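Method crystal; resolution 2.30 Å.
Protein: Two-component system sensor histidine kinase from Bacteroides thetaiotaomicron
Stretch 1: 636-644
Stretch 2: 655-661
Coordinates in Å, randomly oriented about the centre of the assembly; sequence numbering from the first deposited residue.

Stretch 1 (636-644) ILLTALYIN
Stretch 2 655-661: DVPNIRY

This is an apolar packing contact between a β-strand and an irregular segment running roughly antiparallel to it, with no hydrogen bond across the interface and 411 Å² buried, both sides summed. Residues 637-643 form the strand, with phi/psi mostly near -120/130; Thr639 departs from this at -122/-7, and Ala640, at -159/142, returns to the extended region. Opposite lies a loop, extended at Val656 (-135/137) and Pro657 (-95/178), which tightens into a short 3-10 segment at Ile659 (-58/-31) and Arg660 (-66/-25). The CA 637 to 643 and CA 656 to 660 vectors are 158° apart, and the register is set by Leu638 and Arg660, whose CA atoms are 5.1 Å apart. From there Leu641 and Ile643 run back toward Val656.

Ile659 is the centre of the contact, losing 106 Å² to the strand, the largest share of any residue. Its CA-to-CB bond points toward the strand, and chi1 t (-166°) with chi2 p (63°) places both branches against it. Ile659 CG1 lies 4.0 Å from Leu638 CB and 4.2 Å from Leu641 CB, while Ile659 CG2 rests on the backbone between these residues, 3.7 Å from Ala640 N and 3.9 Å from Thr639 C. Thr639 and Ala640 point their CB atoms away, which leaves their main chain accessible to this methyl. A beta-branched aliphatic residue suits the site because its two branches can meet side chains and backbone together.

Leu638, Leu641 and Ile643 all direct CB toward the loop. Leu638 is buried, and its chi1 (-102°) and chi2 (27°) both lie between wells. Leu641 adopts chi1 t (173°) and chi2 p (65°), bringing CD2 to 4.2 Å from Val656 CG1; Ile643, with chi1 m (-69°) and chi2 t (154°), brings CD1 to 4.0 Å from Val656 CG2. Val656, at chi1 t (152°), thus offers one methyl to each residue. All these side chains are hydrocarbon, so their burial leaves no side-chain polar group unpaired.

At the other end the contact changes character. Leu638 O approaches Arg660 CA at 3.3 Å, a CA-H...O contact with an angle of 127° at the hydrogen. The Arg660 side chain leaves sideways and is nearly fully extended, with chi1 to chi4 at -175°, -165°, 176° and 176°. Leu637, at chi1 m (-67°) and chi2 p (64°), also starts sideways, but its end comes nearer, and CD2 meets Arg660 NE at 3.6 Å, oblique to the guanidinium. Arg660 NH1 and NH2 are hydrogen-bonded elsewhere in the structure.

The turn that presents Ile659 is braced within its own stretch. Asn658, at chi1 t (-163°), accepts a hydrogen bond at OD1 from Arg660 N (3.2 Å, 160° at the hydrogen), and Asn658 O accepts one from Tyr661 N at 2.9 Å. Asparagine suits this place because its short amide side chain can fold back to the backbone.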

# COMPACT_ATOMS: atom_id res chain seq x y z
N ILE B 636 -15.51 -10.94 19.72
CA ILE B 636 -16.03 -12.22 20.17
C ILE B 636 -16.77 -12.83 19.00
O ILE B 636 -17.49 -12.13 18.35
CB ILE B 636 -17.04 -11.95 21.28
CG1 ILE B 636 -16.39 -11.12 22.37
CG2 ILE B 636 -17.77 -13.23 21.78
CD1 ILE B 636 -17.41 -10.63 23.41
N LEU B 637 -16.57 -14.12 18.74
CA LEU B 637 -17.28 -14.93 17.77
C LEU B 637 -18.00 -16.07 18.48
O LEU B 637 -17.57 -16.56 19.53
CB LEU B 637 -16.32 -15.67 16.85
CG LEU B 637 -15.38 -15.07 15.80
CD1 LEU B 637 -14.31 -14.17 16.40
CD2 LEU B 637 -14.70 -16.25 15.06
N LEU B 638 -19.05 -16.54 17.86
CA LEU B 638 -19.73 -17.71 18.34
C LEU B 638 -19.27 -18.84 17.45
O LEU B 638 -19.27 -18.70 16.24
CB LEU B 638 -21.23 -17.46 18.21
CG LEU B 638 -22.06 -17.09 19.45
CD1 LEU B 638 -21.27 -16.42 20.49
CD2 LEU B 638 -23.28 -16.26 19.01
N THR B 639 -18.88 -19.95 18.03
CA THR B 639 -18.18 -20.97 17.24
C THR B 639 -18.91 -22.30 17.29
O THR B 639 -18.53 -23.26 16.56
CB THR B 639 -16.69 -21.13 17.70
OG1 THR B 639 -16.64 -21.37 19.10
CG2 THR B 639 -15.94 -19.81 17.52
N ALA B 640 -19.95 -22.39 18.12
CA ALA B 640 -20.78 -23.61 18.14
C ALA B 640 -22.17 -23.41 18.72
O ALA B 640 -22.36 -22.71 19.69
CB ALA B 640 -20.06 -24.70 18.90
N LEU B 641 -23.15 -24.08 18.12
CA LEU B 641 -24.49 -24.08 18.66
C LEU B 641 -24.88 -25.53 19.00
O LEU B 641 -24.74 -26.41 18.17
CB LEU B 641 -25.48 -23.52 17.62
CG LEU B 641 -26.98 -23.60 17.96
CD1 LEU B 641 -27.31 -22.74 19.16
CD2 LEU B 641 -27.81 -23.15 16.80
N TYR B 642 -25.34 -25.76 20.24
CA TYR B 642 -25.90 -27.04 20.64
C TYR B 642 -27.38 -26.91 20.94
O TYR B 642 -27.85 -25.89 21.53
CB TYR B 642 -25.22 -27.55 21.91
CG TYR B 642 -23.74 -27.84 21.81
CD1 TYR B 642 -22.83 -26.79 21.78
CD2 TYR B 642 -23.26 -29.15 21.79
CE1 TYR B 642 -21.45 -27.02 21.69
CE2 TYR B 642 -21.84 -29.42 21.73
CZ TYR B 642 -20.97 -28.32 21.68
OH TYR B 642 -19.62 -28.43 21.60
N ILE B 643 -28.13 -27.93 20.52
CA ILE B 643 -29.53 -28.07 20.85
C ILE B 643 -29.65 -29.43 21.52
O ILE B 643 -29.14 -30.44 21.00
CB ILE B 643 -30.41 -28.02 19.58
CG1 ILE B 643 -30.39 -26.61 18.99
CG2 ILE B 643 -31.85 -28.56 19.89
CD1 ILE B 643 -30.66 -26.57 17.52
N ASN B 644 -30.27 -29.45 22.70
CA ASN B 644 -30.35 -30.65 23.52
C ASN B 644 -29.00 -31.28 23.62
O ASN B 644 -28.87 -32.51 23.60
CB ASN B 644 -31.35 -31.67 22.95
CG ASN B 644 -32.72 -31.09 22.84
OD1 ASN B 644 -33.20 -30.44 23.78
ND2 ASN B 644 -33.35 -31.26 21.70
N ASP B 655 -32.27 -27.06 9.33
CA ASP B 655 -33.02 -25.97 9.93
C ASP B 655 -32.16 -25.07 10.80
O ASP B 655 -32.66 -24.34 11.67
CB ASP B 655 -34.23 -26.54 10.71
CG ASP B 655 -33.83 -27.60 11.76
OD1 ASP B 655 -32.82 -28.33 11.57
OD2 ASP B 655 -34.54 -27.72 12.79
N VAL B 656 -30.86 -25.10 10.58
CA VAL B 656 -29.98 -24.38 11.45
C VAL B 656 -28.95 -23.63 10.63
O VAL B 656 -28.45 -24.18 9.68
CB VAL B 656 -29.36 -25.35 12.51
CG1 VAL B 656 -28.07 -24.87 12.95
CG2 VAL B 656 -30.26 -25.42 13.69
N PRO B 657 -28.64 -22.37 10.98
CA PRO B 657 -27.66 -21.66 10.12
C PRO B 657 -26.24 -21.79 10.73
O PRO B 657 -26.07 -22.48 11.74
CB PRO B 657 -28.16 -20.21 10.14
CG PRO B 657 -28.73 -20.07 11.58
CD PRO B 657 -29.28 -21.47 11.96
N ASN B 658 -25.23 -21.22 10.04
CA ASN B 658 -23.88 -21.12 10.59
C ASN B 658 -23.86 -20.04 11.62
O ASN B 658 -23.93 -18.83 11.29
CB ASN B 658 -22.81 -20.85 9.54
CG ASN B 658 -21.36 -21.18 10.09
OD1 ASN B 658 -21.15 -21.22 11.30
ND2 ASN B 658 -20.43 -21.43 9.22
N ILE B 659 -23.72 -20.49 12.87
CA ILE B 659 -23.80 -19.66 14.06
C ILE B 659 -22.76 -18.54 14.02
O ILE B 659 -23.01 -17.45 14.54
CB ILE B 659 -23.68 -20.52 15.35
CG1 ILE B 659 -24.11 -19.73 16.59
CG2 ILE B 659 -22.23 -21.07 15.57
CD1 ILE B 659 -25.55 -19.30 16.59
N ARG B 660 -21.61 -18.78 13.39
CA ARG B 660 -20.57 -17.76 13.34
C ARG B 660 -20.98 -16.53 12.52
O ARG B 660 -20.49 -15.45 12.77
CB ARG B 660 -19.29 -18.38 12.80
CG ARG B 660 -18.02 -17.46 12.79
CD ARG B 660 -16.94 -18.09 11.89
NE ARG B 660 -15.78 -17.21 11.79
CZ ARG B 660 -14.64 -17.48 11.15
NH1 ARG B 660 -14.47 -18.64 10.53
NH2 ARG B 660 -13.67 -16.59 11.16
N TYR B 661 -21.92 -16.70 11.56
CA TYR B 661 -22.29 -15.67 10.58
C TYR B 661 -23.74 -15.22 10.66
O TYR B 661 -24.32 -14.77 9.64
CB TYR B 661 -21.97 -16.17 9.16
CG TYR B 661 -20.47 -16.32 8.95
CD1 TYR B 661 -19.62 -15.18 8.92
CD2 TYR B 661 -19.90 -17.59 8.85
CE1 TYR B 661 -18.25 -15.34 8.77
CE2 TYR B 661 -18.52 -17.76 8.71
CZ TYR B 661 -17.71 -16.65 8.67
OH TYR B 661 -16.36 -16.88 8.54